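Local coordinates for protein TodX (Pseudomonas putida, PDB 3BS0) that is an outer-membrane beta-barrel of the FadL family that transports toluene, probably giving aromatic hydrocarbons a route across the outer membrane as the first step of their biodegradation, at residues G221-T226 with Y239-S244; R301-D306 with Y330-V335. All coordinates share one frame; numbering follows the deposited sequence.

Contact 1: residues G221-T226 with Y239-S244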
loop_
_atom_site.group_PDB
_atom_site.type_symbol
_atom_site.label_atom_id
_atom_site.label_comp_id
_atom_site.label_asym_id
_atom_site.label_seq_id
_atom_site.Cartn_x
_atom_site.Cartn_y
_atom_site.Cartn_z
ATOM N N GLY A 221 -12.601 8.668 -1.298
ATOM C CA GLY A 221 -12.558 10.066 -1.681
ATOM C C GLY A 221 -11.975 11.008 -0.657
ATOM O O GLY A 221 -11.733 10.614 0.478
ATOM N N ARG A 222 -11.732 12.251 -1.065
ATOM C CA ARG A 222 -11.190 13.249 -0.160
ATOM C C ARG A 222 -11.526 14.677 -0.575
ATOM O O ARG A 222 -12.161 14.921 -1.599
ATOM C CB ARG A 222 -9.667 13.115 -0.038
ATOM C CG ARG A 222 -8.868 13.658 -1.219
ATOM C CD ARG A 222 -8.903 12.688 -2.373
ATOM N NE ARG A 222 -8.376 11.384 -1.988
ATOM C CZ ARG A 222 -8.729 10.244 -2.567
ATOM N NH1 ARG A 222 -9.611 10.264 -3.557
ATOM N NH2 ARG A 222 -8.216 9.092 -2.145
ATOM N N LEU A 223 -11.087 15.609 0.261
ATOM C CA LEU A 223 -11.272 17.025 0.056
ATOM C C LEU A 223 -10.250 17.732 0.929
ATOM O O LEU A 223 -9.868 17.211 1.985
ATOM C CB LEU A 223 -12.693 17.432 0.431
ATOM C CG LEU A 223 -13.321 16.834 1.684
ATOM C CD1 LEU A 223 -12.844 17.586 2.906
ATOM C CD2 LEU A 223 -14.831 16.928 1.564
ATOM N N GLY A 224 -9.786 18.896 0.470
ATOM C CA GLY A 224 -8.790 19.656 1.212
ATOM C C GLY A 224 -8.752 21.127 0.837
ATOM O O GLY A 224 -9.654 21.641 0.176
ATOM N N LEU A 225 -7.703 21.818 1.257
ATOM C CA LEU A 225 -7.603 23.232 0.947
ATOM C C LEU A 225 -6.228 23.816 1.176
ATOM O O LEU A 225 -5.351 23.171 1.748
ATOM C CB LEU A 225 -8.644 24.024 1.748
ATOM C CG LEU A 225 -8.817 23.721 3.240
ATOM C CD1 LEU A 225 -7.585 24.136 4.026
ATOM C CD2 LEU A 225 -10.047 24.445 3.750
ATOM N N THR A 226 -6.043 25.044 0.716
ATOM C CA THR A 226 -4.764 25.718 0.866
ATOM C C THR A 226 -4.911 27.211 1.135
ATOM O O THR A 226 -5.965 27.805 0.885
ATOM C CB THR A 226 -3.882 25.511 -0.383
ATOM O OG1 THR A 226 -4.679 25.658 -1.565
ATOM C CG2 THR A 226 -3.263 24.133 -0.368
ATOM N N TYR A 239 -8.964 16.118 4.242
ATOM C CA TYR A 239 -9.595 15.039 4.970
ATOM C C TYR A 239 -9.905 13.920 4.006
ATOM O O TYR A 239 -10.381 14.165 2.905
ATOM C CB TYR A 239 -10.891 15.501 5.616
ATOM C CG TYR A 239 -11.677 14.363 6.206
ATOM C CD1 TYR A 239 -11.190 13.644 7.296
ATOM C CD2 TYR A 239 -12.918 14.007 5.683
ATOM C CE1 TYR A 239 -11.933 12.594 7.861
ATOM C CE2 TYR A 239 -13.669 12.959 6.234
ATOM C CZ TYR A 239 -13.174 12.262 7.324
ATOM O OH TYR A 239 -13.936 11.268 7.893
ATOM N N ASN A 240 -9.649 12.690 4.432
ATOM C CA ASN A 240 -9.895 11.531 3.594
ATOM C C ASN A 240 -11.025 10.703 4.182
ATOM O O ASN A 240 -11.055 10.452 5.384
ATOM C CB ASN A 240 -8.618 10.697 3.493
ATOM C CG ASN A 240 -8.525 9.936 2.200
ATOM O OD1 ASN A 240 -7.448 9.516 1.800
ATOM N ND2 ASN A 240 -9.652 9.747 1.541
ATOM N N PHE A 241 -11.957 10.294 3.325
ATOM C CA PHE A 241 -13.102 9.489 3.736
ATOM C C PHE A 241 -12.756 8.013 3.888
ATOM O O PHE A 241 -11.841 7.511 3.237
ATOM C CB PHE A 241 -14.237 9.636 2.718
ATOM C CG PHE A 241 -15.071 10.867 2.917
ATOM C CD1 PHE A 241 -14.503 12.133 2.826
ATOM C CD2 PHE A 241 -16.427 10.762 3.214
ATOM C CE1 PHE A 241 -15.274 13.279 3.028
ATOM C CE2 PHE A 241 -17.208 11.903 3.418
ATOM C CZ PHE A 241 -16.625 13.164 3.325
ATOM N N LYS A 242 -13.487 7.322 4.758
ATOM C CA LYS A 242 -13.259 5.898 4.966
ATOM C C LYS A 242 -13.564 5.147 3.681
ATOM O O LYS A 242 -14.596 5.368 3.044
ATOM C CB LYS A 242 -14.142 5.348 6.096
ATOM C CG LYS A 242 -15.289 6.247 6.531
ATOM C CD LYS A 242 -16.269 6.562 5.413
ATOM C CE LYS A 242 -17.236 7.637 5.878
ATOM N NZ LYS A 242 -16.476 8.734 6.549
ATOM N N THR A 243 -12.651 4.263 3.302
ATOM C CA THR A 243 -12.817 3.473 2.096
ATOM C C THR A 243 -13.992 2.527 2.298
ATOM O O THR A 243 -14.002 1.723 3.233
ATOM C CB THR A 243 -11.549 2.664 1.802
ATOM O OG1 THR A 243 -11.386 1.642 2.793
ATOM C CG2 THR A 243 -10.340 3.581 1.839
ATOM N N SER A 244 -14.992 2.638 1.432
ATOM C CA SER A 244 -16.171 1.789 1.529
ATOM C C SER A 244 -16.012 0.585 0.610
ATOM O O SER A 244 -16.724 0.461 -0.393
ATOM C CB SER A 244 -17.430 2.567 1.134
ATOM O OG SER A 244 -17.511 2.732 -0.275
#
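Tyr239 pairs with Leu223 across a beta hairpin, strands 214-228 and 233-240, in the wall of an outer-membrane barrel. They form an antiparallel hydrogen-bonded pair: Tyr239 N gives its hydrogen to Leu223 O at 2.7 Å, and Leu223 N to Tyr239 O at 3.1 Å. On the same face, Leu223 CD1 rests against Tyr239 CB at 3.9 Å. A leucine and a tyrosine suit this side, which probably looks toward lipid.

Asn240 and Arg222 follow as the non-hydrogen-bonded pair, their CA atoms 4.3 Å apart and their side chains on the other face. With CG anti to the backbone N (chi1 -151°), the amide runs alongside the arginine chain, its plane turned 59° from the guanidinium, and ND2 lies 3.7 Å from Arg222 CB. An alanine here would remove the whole amide and would probably open a gap beside Arg222 CB and the arginine chain that runs along it. The guanidinium finds its charge partner elsewhere, in a salt bridge from NH1 to Asp156 of strand 151-169, on the far side of 214-228.

Phe241 closes the pairing, and its N-H points almost straight (167°) at Gly221 O, 2.9 Å away. The phenyl ring swings back over the apolar side, where CE1 stands 4.0 Å from Leu223 CD2 and Tyr239 CE2 lies above the rim of one ring face.

Contact 2: residues R301-D306 with Y330-V335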
loop_
_atom_site.group_PDB
_atom_site.type_symbol
_atom_site.label_atom_id
_atom_site.label_comp_id
_atom_site.label_asym_id
_atom_site.label_seq_id
_atom_site.Cartn_x
_atom_site.Cartn_y
_atom_site.Cartn_z
ATOM N N ARG A 301 -2.432 12.022 10.238
ATOM C CA ARG A 301 -3.083 11.222 11.261
ATOM C C ARG A 301 -4.107 10.225 10.725
ATOM O O ARG A 301 -5.248 10.587 10.441
ATOM C CB ARG A 301 -3.765 12.144 12.258
ATOM C CG ARG A 301 -4.235 11.446 13.506
ATOM C CD ARG A 301 -3.077 10.758 14.207
ATOM N NE ARG A 301 -3.400 10.437 15.593
ATOM C CZ ARG A 301 -3.534 11.342 16.557
ATOM N NH1 ARG A 301 -3.368 12.636 16.294
ATOM N NH2 ARG A 301 -3.846 10.951 17.785
ATOM N N ALA A 302 -3.694 8.967 10.607
ATOM C CA ALA A 302 -4.560 7.892 10.115
ATOM C C ALA A 302 -5.398 7.302 11.242
ATOM O O ALA A 302 -4.867 6.691 12.166
ATOM C CB ALA A 302 -3.721 6.798 9.475
ATOM N N TYR A 303 -6.710 7.464 11.140
ATOM C CA TYR A 303 -7.636 6.976 12.155
ATOM C C TYR A 303 -7.874 5.479 12.153
ATOM O O TYR A 303 -9.014 5.039 12.049
ATOM C CB TYR A 303 -8.973 7.709 12.018
ATOM C CG TYR A 303 -8.843 9.198 12.265
ATOM C CD1 TYR A 303 -9.342 10.130 11.350
ATOM C CD2 TYR A 303 -8.191 9.675 13.405
ATOM C CE1 TYR A 303 -9.192 11.494 11.562
ATOM C CE2 TYR A 303 -8.035 11.035 13.627
ATOM C CZ TYR A 303 -8.536 11.940 12.703
ATOM O OH TYR A 303 -8.380 13.290 12.924
ATOM N N TRP A 304 -6.806 4.697 12.270
ATOM C CA TRP A 304 -6.942 3.243 12.304
ATOM C C TRP A 304 -7.784 2.877 13.513
ATOM O O TRP A 304 -8.752 2.121 13.414
ATOM C CB TRP A 304 -5.575 2.558 12.407
ATOM C CG TRP A 304 -5.033 2.176 11.081
ATOM C CD1 TRP A 304 -3.911 2.669 10.475
ATOM C CD2 TRP A 304 -5.627 1.266 10.147
ATOM N NE1 TRP A 304 -3.775 2.126 9.219
ATOM C CE2 TRP A 304 -4.814 1.262 8.992
ATOM C CE3 TRP A 304 -6.772 0.457 10.172
ATOM C CZ2 TRP A 304 -5.109 0.482 7.870
ATOM C CZ3 TRP A 304 -7.068 -0.318 9.053
ATOM C CH2 TRP A 304 -6.239 -0.298 7.918
ATOM N N GLY A 305 -7.398 3.431 14.655
ATOM C CA GLY A 305 -8.108 3.178 15.888
ATOM C C GLY A 305 -9.620 3.222 15.788
ATOM O O GLY A 305 -10.294 2.673 16.650
ATOM N N ASP A 306 -10.172 3.853 14.758
ATOM C CA ASP A 306 -11.624 3.906 14.655
ATOM C C ASP A 306 -12.211 2.757 13.839
ATOM O O ASP A 306 -13.419 2.713 13.587
ATOM C CB ASP A 306 -12.080 5.264 14.110
ATOM C CG ASP A 306 -13.126 5.920 15.001
ATOM O OD1 ASP A 306 -14.321 5.578 14.869
ATOM O OD2 ASP A 306 -12.750 6.760 15.847
ATOM N N TYR A 330 -6.151 -2.208 16.916
ATOM C CA TYR A 330 -5.677 -1.031 16.188
ATOM C C TYR A 330 -5.650 0.314 16.902
ATOM O O TYR A 330 -6.580 0.674 17.623
ATOM C CB TYR A 330 -6.501 -0.869 14.914
ATOM C CG TYR A 330 -6.169 -1.852 13.824
ATOM C CD1 TYR A 330 -7.119 -2.195 12.865
ATOM C CD2 TYR A 330 -4.896 -2.414 13.725
ATOM C CE1 TYR A 330 -6.815 -3.072 11.833
ATOM C CE2 TYR A 330 -4.581 -3.297 12.693
ATOM C CZ TYR A 330 -5.546 -3.621 11.750
ATOM O OH TYR A 330 -5.245 -4.485 10.723
ATOM N N GLN A 331 -4.577 1.064 16.672
ATOM C CA GLN A 331 -4.437 2.393 17.250
ATOM C C GLN A 331 -4.028 3.398 16.179
ATOM O O GLN A 331 -3.111 3.155 15.400
ATOM C CB GLN A 331 -3.427 2.393 18.406
ATOM C CG GLN A 331 -2.217 1.473 18.248
ATOM C CD GLN A 331 -1.286 1.539 19.460
ATOM O OE1 GLN A 331 -0.655 2.567 19.720
ATOM N NE2 GLN A 331 -1.211 0.443 20.211
ATOM N N ASP A 332 -4.742 4.519 16.135
ATOM C CA ASP A 332 -4.486 5.581 15.171
ATOM C C ASP A 332 -2.990 5.796 15.042
ATOM O O ASP A 332 -2.283 5.787 16.042
ATOM C CB ASP A 332 -5.143 6.886 15.632
ATOM C CG ASP A 332 -6.657 6.790 15.711
ATOM O OD1 ASP A 332 -7.308 7.784 16.087
ATOM O OD2 ASP A 332 -7.208 5.724 15.396
ATOM N N ILE A 333 -2.505 5.980 13.818
ATOM C CA ILE A 333 -1.076 6.210 13.595
ATOM C C ILE A 333 -0.799 7.679 13.273
ATOM O O ILE A 333 -1.676 8.396 12.803
ATOM C CB ILE A 333 -0.519 5.337 12.437
ATOM C CG1 ILE A 333 0.940 5.711 12.165
ATOM C CG2 ILE A 333 -1.360 5.515 11.188
ATOM C CD1 ILE A 333 1.529 5.080 10.922
ATOM N N THR A 334 0.425 8.125 13.525
ATOM C CA THR A 334 0.783 9.506 13.251
ATOM C C THR A 334 2.074 9.600 12.450
ATOM O O THR A 334 3.095 9.003 12.797
ATOM C CB THR A 334 0.925 10.296 14.556
ATOM O OG1 THR A 334 -0.321 10.263 15.259
ATOM C CG2 THR A 334 1.297 11.745 14.271
ATOM N N VAL A 335 2.019 10.370 11.371
ATOM C CA VAL A 335 3.170 10.535 10.503
ATOM C C VAL A 335 3.671 11.987 10.451
ATOM O O VAL A 335 2.886 12.926 10.289
ATOM C CB VAL A 335 2.816 10.071 9.085
ATOM C CG1 VAL A 335 4.077 9.661 8.342
ATOM C CG2 VAL A 335 1.813 8.930 9.156
#
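Ala302 and Ile333 are joined by the backbone hydrogen bonds of this contact. Ile333 N donates to Ala302 O at 3.0 Å, while the return bond from Ala302 N to Ile333 O is weak, with an N-H...O angle of 135°. Ala302 O also receives a weak bond from Trp304 N, which closes an inverse gamma turn centred on Tyr303. The Ala302 carbonyl thus serves both its strand partner and the turn.

A C-H...O contact extends the meeting past the last pair: Gly305 CA approaches Tyr330 O at 3.4 Å.

Apolar packing lies on the Ala302 and Ile333 side. Ile333 CG2 sits at the edge of the Trp304 ring, in its plane, 3.9 Å from CD1. Farther along the indole, CE3 meets Tyr330 CD1 at 3.8 Å; the two side chains run side by side, the rings meeting obliquely with their planes 51° apart. The broad indole can thus touch both residues at once.

Arg301 and Thr334 share the opposite face of the sheet, where a long, exposed arginine can lie across the threonine. The Arg301 chain, bent at chi2 (58°), brings its guanidinium across Thr334, whose OG1 lies over one face. Asp332 reaches to the Tyr303 turn, where OD1 comes to the edge of the Tyr303 ring, 3.4 Å from CD2.

The whole is an antiparallel strand pair, 293-302 with 333-343, in a FadL-family barrel, strand 293-302 being followed by a gamma turn and a short 3-10 segment, opposite the loop that leads into 333-343.

Contact 1 and contact 2 belong to the same barrel wall and follow one another along the chain, their centres 15 Å apart and their nearest atoms about 5 Å apart without touching. Strand 280-288 lies between them: it pairs with 233-240 on one side and with 293-302 on the other. Asn240 of contact 1 shares a backbone hydrogen bond with Ser280, against which Ala302 of contact 2 packs, and Arg301 bonds through its backbone to Leu281. Contact 2 is nearer to bound detergent, (hydroxyethyloxy)tri(ethyloxy)octane: the Trp304 side chain is about 6 Å from a bound molecule, that of Asn240 about 13 Å from one.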